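KLTH0A00704p (Lachancea thermotolerans, PDB 4J2G) probably serves autophagy through its N-terminal HORMA domain, the part of Atg13 that mediates recruitment of PI 3-kinase. Local coordinates at residues P87-L100 with P199-K211. The protein carries 1 engineered substitution. Numbering follows the deposited sequence.
Sequences PPLVIETYLDLARL and PVKLGTRILDGSK
Asp208 OD1 is gripped by two donors while its carboxylate rests against Pro87, whose CB lies 3.6 Å from Asp208 OD2. Ser210 N reaches Asp208 OD1 at 2.9 Å, nearly end-on to the C-O bond, which makes an Asx turn; Ser210 OG reaches the same oxygen at 2.7 Å on its syn side, somewhat out of the carboxylate plane. Together they probably fix the rotation of the carboxylate. Just beyond, Gly209 N bonds Pro88 O at 2.7 Å, and the antiparallel ladder begins: Val90 pairs with Leu207, Glu92 with Arg205 and Tyr94 with Gly203, all hydrogen-bonded pairs, although Arg205 N to Glu92 O is weak. The strand directions differ by 155°. Strand 201-208 is an outermost strand of the five-stranded antiparallel sheet of the HORMA domain, and 89-96 lies between it and strand 126-136. Leu89, Ile91, Leu95, Leu202 and Ile206 share the face covered by helices 18-39, 70-78 and 179-187.

The other face carries Tyr94. With CG between the backbone N and carbonyl carbon (chi1 53°), the ring lies across strand 201-208, and Gly203 CA sits over its face, 4.0 Å from the centroid, a CH-pi contact. Gly203, with no side chain, lets the ring lie directly against its backbone. Arg205 NH2 approaches Tyr94 CE1 obliquely at 3.5 Å. Replacing the ring by an alanine is likely to leave the Gly203 backbone without its cover and the Arg205 guanidinium without the ring beside it, held chiefly by Glu126. Glu92 and Arg205 run side by side, their planes 79° apart, but their salt bridge is long (Glu92 OE1 to Arg205 NE 3.8 Å); OE1 lies well out of the guanidinium plane and no N-H points at it, so only the charges act. The stronger partners are Arg218 and Arg131 for Glu92, and Glu126 for Arg205.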
loop_
_atom_site.group_PDB
_atom_site.type_symbol
_atom_site.label_atom_id
_atom_site.label_comp_id
_atom_site.label_asym_id
_atom_site.label_seq_id
_atom_site.Cartn_x
_atom_site.Cartn_y
_atom_site.Cartn_z
ATOM N N PRO A 87 -8.349 8.814 12.103
ATOM C CA PRO A 87 -8.211 9.233 10.689
ATOM C C PRO A 87 -8.037 8.004 9.771
ATOM O O PRO A 87 -7.501 7.010 10.220
ATOM C CB PRO A 87 -6.899 10.048 10.672
ATOM C CG PRO A 87 -6.507 10.234 12.101
ATOM C CD PRO A 87 -7.207 9.207 12.940
ATOM N N PRO A 88 -8.495 8.067 8.504
ATOM C CA PRO A 88 -8.151 6.981 7.564
ATOM C C PRO A 88 -6.615 6.888 7.355
ATOM O O PRO A 88 -5.913 7.931 7.217
ATOM C CB PRO A 88 -8.878 7.401 6.261
ATOM C CG PRO A 88 -8.951 8.905 6.375
ATOM C CD PRO A 88 -9.261 9.144 7.839
ATOM N N LEU A 89 -6.133 5.648 7.367
ATOM C CA LEU A 89 -4.715 5.279 7.309
ATOM C C LEU A 89 -4.340 4.811 5.908
ATOM O O LEU A 89 -4.843 3.809 5.420
ATOM C CB LEU A 89 -4.390 4.222 8.367
ATOM C CG LEU A 89 -3.043 3.461 8.678
ATOM C CD1 LEU A 89 -1.881 3.661 7.767
ATOM C CD2 LEU A 89 -2.576 3.731 10.103
ATOM N N VAL A 90 -3.465 5.602 5.271
ATOM C CA VAL A 90 -2.979 5.389 3.935
ATOM C C VAL A 90 -1.536 4.932 3.940
ATOM O O VAL A 90 -0.712 5.466 4.660
ATOM C CB VAL A 90 -3.234 6.631 3.078
ATOM C CG1 VAL A 90 -2.542 6.574 1.667
ATOM C CG2 VAL A 90 -4.733 6.705 2.921
ATOM N N ILE A 91 -1.251 3.861 3.190
ATOM C CA ILE A 91 0.130 3.367 3.054
ATOM C C ILE A 91 0.546 3.314 1.578
ATOM O O ILE A 91 -0.139 2.722 0.787
ATOM C CB ILE A 91 0.320 2.010 3.696
ATOM C CG1 ILE A 91 0.055 2.134 5.214
ATOM C CG2 ILE A 91 1.766 1.504 3.538
ATOM C CD1 ILE A 91 0.060 0.803 5.926
ATOM N N GLU A 92 1.652 3.956 1.233
ATOM C CA GLU A 92 2.149 3.886 -0.150
ATOM C C GLU A 92 3.395 2.987 -0.172
ATOM O O GLU A 92 4.194 3.058 0.711
ATOM C CB GLU A 92 2.508 5.256 -0.599
ATOM C CG GLU A 92 1.279 6.163 -0.805
ATOM C CD GLU A 92 1.685 7.488 -1.533
ATOM O OE1 GLU A 92 2.851 7.921 -1.401
ATOM O OE2 GLU A 92 0.856 8.058 -2.247
ATOM N N THR A 93 3.512 2.103 -1.161
ATOM C CA THR A 93 4.651 1.213 -1.301
ATOM C C THR A 93 5.225 1.639 -2.626
ATOM O O THR A 93 4.499 1.766 -3.609
ATOM C CB THR A 93 4.237 -0.256 -1.366
ATOM O OG1 THR A 93 3.714 -0.666 -0.078
ATOM C CG2 THR A 93 5.463 -1.183 -1.686
ATOM N N TYR A 94 6.529 1.882 -2.657
ATOM C CA TYR A 94 7.129 2.365 -3.918
ATOM C C TYR A 94 8.487 1.754 -4.171
ATOM O O TYR A 94 9.108 1.251 -3.259
ATOM C CB TYR A 94 7.231 3.899 -3.914
ATOM C CG TYR A 94 7.943 4.393 -2.668
ATOM C CD1 TYR A 94 7.233 4.766 -1.535
ATOM C CD2 TYR A 94 9.316 4.444 -2.616
ATOM C CE1 TYR A 94 7.880 5.157 -0.383
ATOM C CE2 TYR A 94 9.966 4.874 -1.476
ATOM C CZ TYR A 94 9.237 5.251 -0.373
ATOM O OH TYR A 94 9.908 5.652 0.770
ATOM N N LEU A 95 8.963 1.880 -5.411
ATOM C CA LEU A 95 10.308 1.526 -5.741
ATOM C C LEU A 95 11.121 2.791 -5.669
ATOM O O LEU A 95 10.903 3.720 -6.458
ATOM C CB LEU A 95 10.363 0.896 -7.117
ATOM C CG LEU A 95 11.697 0.374 -7.623
ATOM C CD1 LEU A 95 12.263 -0.699 -6.690
ATOM C CD2 LEU A 95 11.482 -0.162 -9.019
ATOM N N ASP A 96 12.025 2.830 -4.688
ATOM C CA ASP A 96 12.894 3.998 -4.422
ATOM C C ASP A 96 14.069 4.138 -5.419
ATOM O O ASP A 96 14.879 3.217 -5.574
ATOM C CB ASP A 96 13.430 3.876 -3.003
ATOM C CG ASP A 96 14.152 5.117 -2.533
ATOM O OD1 ASP A 96 14.586 5.963 -3.369
ATOM O OD2 ASP A 96 14.304 5.229 -1.296
ATOM N N LEU A 97 14.178 5.276 -6.100
ATOM C CA LEU A 97 15.160 5.395 -7.194
ATOM C C LEU A 97 16.317 6.357 -6.895
ATOM O O LEU A 97 17.072 6.736 -7.793
ATOM C CB LEU A 97 14.480 5.895 -8.460
ATOM C CG LEU A 97 13.348 5.047 -9.022
ATOM C CD1 LEU A 97 13.009 5.601 -10.387
ATOM C CD2 LEU A 97 13.719 3.582 -9.100
ATOM N N ALA A 98 16.410 6.772 -5.639
ATOM C CA ALA A 98 17.402 7.732 -5.156
ATOM C C ALA A 98 18.852 7.447 -5.593
ATOM O O ALA A 98 19.577 8.388 -5.960
ATOM C CB ALA A 98 17.323 7.832 -3.631
ATOM N N ARG A 99 19.248 6.167 -5.566
ATOM C CA ARG A 99 20.652 5.726 -5.703
ATOM C C ARG A 99 21.062 5.389 -7.119
ATOM O O ARG A 99 22.114 4.745 -7.317
ATOM C CB ARG A 99 20.897 4.470 -4.857
ATOM C CG ARG A 99 20.664 4.614 -3.374
ATOM C CD ARG A 99 21.610 5.631 -2.759
ATOM N NE ARG A 99 22.025 5.214 -1.419
ATOM C CZ ARG A 99 23.072 4.433 -1.161
ATOM N NH1 ARG A 99 23.834 3.971 -2.151
ATOM N NH2 ARG A 99 23.358 4.112 0.092
ATOM N N LEU A 100 20.208 5.737 -8.091
ATOM C CA LEU A 100 20.509 5.513 -9.514
ATOM C C LEU A 100 21.475 6.557 -10.055
ATOM O O LEU A 100 21.269 7.752 -9.857
ATOM C CB LEU A 100 19.237 5.615 -10.351
ATOM C CG LEU A 100 18.446 4.387 -10.813
ATOM C CD1 LEU A 100 18.603 3.230 -9.866
ATOM C CD2 LEU A 100 16.973 4.709 -11.049
ATOM N N PRO A 199 21.336 -0.555 -5.261
ATOM C CA PRO A 199 20.890 0.043 -6.539
ATOM C C PRO A 199 19.460 0.700 -6.427
ATOM O O PRO A 199 19.281 1.902 -6.741
ATOM C CB PRO A 199 20.915 -1.165 -7.509
ATOM C CG PRO A 199 20.752 -2.380 -6.592
ATOM C CD PRO A 199 20.914 -1.964 -5.133
ATOM N N VAL A 200 18.459 -0.092 -6.028
ATOM C CA VAL A 200 17.073 0.364 -5.812
ATOM C C VAL A 200 16.470 -0.463 -4.671
ATOM O O VAL A 200 16.758 -1.633 -4.561
ATOM C CB VAL A 200 16.178 0.236 -7.072
ATOM C CG1 VAL A 200 16.694 1.085 -8.242
ATOM C CG2 VAL A 200 16.044 -1.214 -7.518
ATOM N N LYS A 201 15.676 0.153 -3.801
ATOM C CA LYS A 201 14.995 -0.606 -2.745
ATOM C C LYS A 201 13.513 -0.240 -2.713
ATOM O O LYS A 201 13.101 0.736 -3.328
ATOM C CB LYS A 201 15.639 -0.326 -1.388
ATOM C CG LYS A 201 15.677 1.164 -1.069
ATOM C CD LYS A 201 16.252 1.492 0.304
ATOM C CE LYS A 201 16.365 3.003 0.461
ATOM N NZ LYS A 201 16.775 3.479 1.821
ATOM N N LEU A 202 12.735 -1.059 -2.017
ATOM C CA LEU A 202 11.360 -0.781 -1.715
ATOM C C LEU A 202 11.301 0.089 -0.492
ATOM O O LEU A 202 12.140 -0.020 0.338
ATOM C CB LEU A 202 10.621 -2.097 -1.428
ATOM C CG LEU A 202 9.787 -2.683 -2.573
ATOM C CD1 LEU A 202 10.434 -2.492 -3.916
ATOM C CD2 LEU A 202 9.418 -4.159 -2.393
ATOM N N GLY A 203 10.302 0.972 -0.413
ATOM C CA GLY A 203 10.059 1.872 0.706
ATOM C C GLY A 203 8.529 1.898 0.908
ATOM O O GLY A 203 7.785 1.454 0.040
ATOM N N THR A 204 8.078 2.348 2.072
ATOM C CA THR A 204 6.688 2.616 2.355
ATOM C C THR A 204 6.642 3.878 3.134
ATOM O O THR A 204 7.638 4.268 3.681
ATOM C CB THR A 204 6.058 1.551 3.278
ATOM O OG1 THR A 204 6.894 1.386 4.415
ATOM C CG2 THR A 204 5.998 0.239 2.533
ATOM N N ARG A 205 5.454 4.446 3.252
ATOM C CA ARG A 205 5.222 5.748 3.808
ATOM C C ARG A 205 3.788 5.607 4.258
ATOM O O ARG A 205 2.953 5.078 3.530
ATOM C CB ARG A 205 5.307 6.784 2.669
ATOM C CG ARG A 205 4.777 8.146 2.949
ATOM C CD ARG A 205 4.966 9.109 1.754
ATOM N NE ARG A 205 5.873 8.545 0.766
ATOM C CZ ARG A 205 6.935 9.184 0.302
ATOM N NH1 ARG A 205 7.204 10.407 0.757
ATOM N NH2 ARG A 205 7.715 8.634 -0.623
ATOM N N ILE A 206 3.526 6.073 5.459
ATOM C CA ILE A 206 2.220 6.103 6.034
ATOM C C ILE A 206 1.775 7.518 5.975
ATOM O O ILE A 206 2.553 8.391 6.195
ATOM C CB ILE A 206 2.312 5.680 7.492
ATOM C CG1 ILE A 206 2.710 4.204 7.541
ATOM C CG2 ILE A 206 1.023 6.011 8.186
ATOM C CD1 ILE A 206 3.135 3.657 8.908
ATOM N N LEU A 207 0.514 7.730 5.636
ATOM C CA LEU A 207 -0.090 9.035 5.435
ATOM C C LEU A 207 -1.470 9.048 6.103
ATOM O O LEU A 207 -2.198 7.997 6.164
ATOM C CB LEU A 207 -0.366 9.304 3.980
ATOM C CG LEU A 207 0.893 9.366 3.094
ATOM C CD1 LEU A 207 0.540 9.450 1.618
ATOM C CD2 LEU A 207 1.752 10.535 3.533
ATOM N N ASP A 208 -1.834 10.227 6.615
ATOM C CA ASP A 208 -3.217 10.487 7.065
ATOM C C ASP A 208 -4.043 10.710 5.795
ATOM O O ASP A 208 -3.814 11.641 5.032
ATOM C CB ASP A 208 -3.240 11.691 7.978
ATOM C CG ASP A 208 -4.645 12.075 8.456
ATOM O OD1 ASP A 208 -5.662 11.867 7.729
ATOM O OD2 ASP A 208 -4.695 12.617 9.592
ATOM N N GLY A 209 -4.970 9.809 5.524
ATOM C CA GLY A 209 -5.703 9.915 4.274
ATOM C C GLY A 209 -6.870 10.900 4.189
ATOM O O GLY A 209 -7.529 10.973 3.156
ATOM N N SER A 210 -7.146 11.657 5.247
ATOM C CA SER A 210 -8.208 12.653 5.139
ATOM C C SER A 210 -7.614 13.935 4.584
ATOM O O SER A 210 -8.291 14.942 4.533
ATOM C CB SER A 210 -8.858 12.909 6.488
ATOM O OG SER A 210 -7.889 13.430 7.387
ATOM N N LYS A 211 -6.339 13.888 4.193
ATOM C CA LYS A 211 -5.640 15.031 3.594
ATOM C C LYS A 211 -5.260 14.749 2.148
ATOM O O LYS A 211 -4.658 13.713 1.881
ATOM C CB LYS A 211 -4.317 15.310 4.318
ATOM C CG LYS A 211 -4.379 15.550 5.808
ATOM C CD LYS A 211 -3.041 16.122 6.253
ATOM C CE LYS A 211 -2.651 15.679 7.660
ATOM N NZ LYS A 211 -3.765 15.777 8.650
#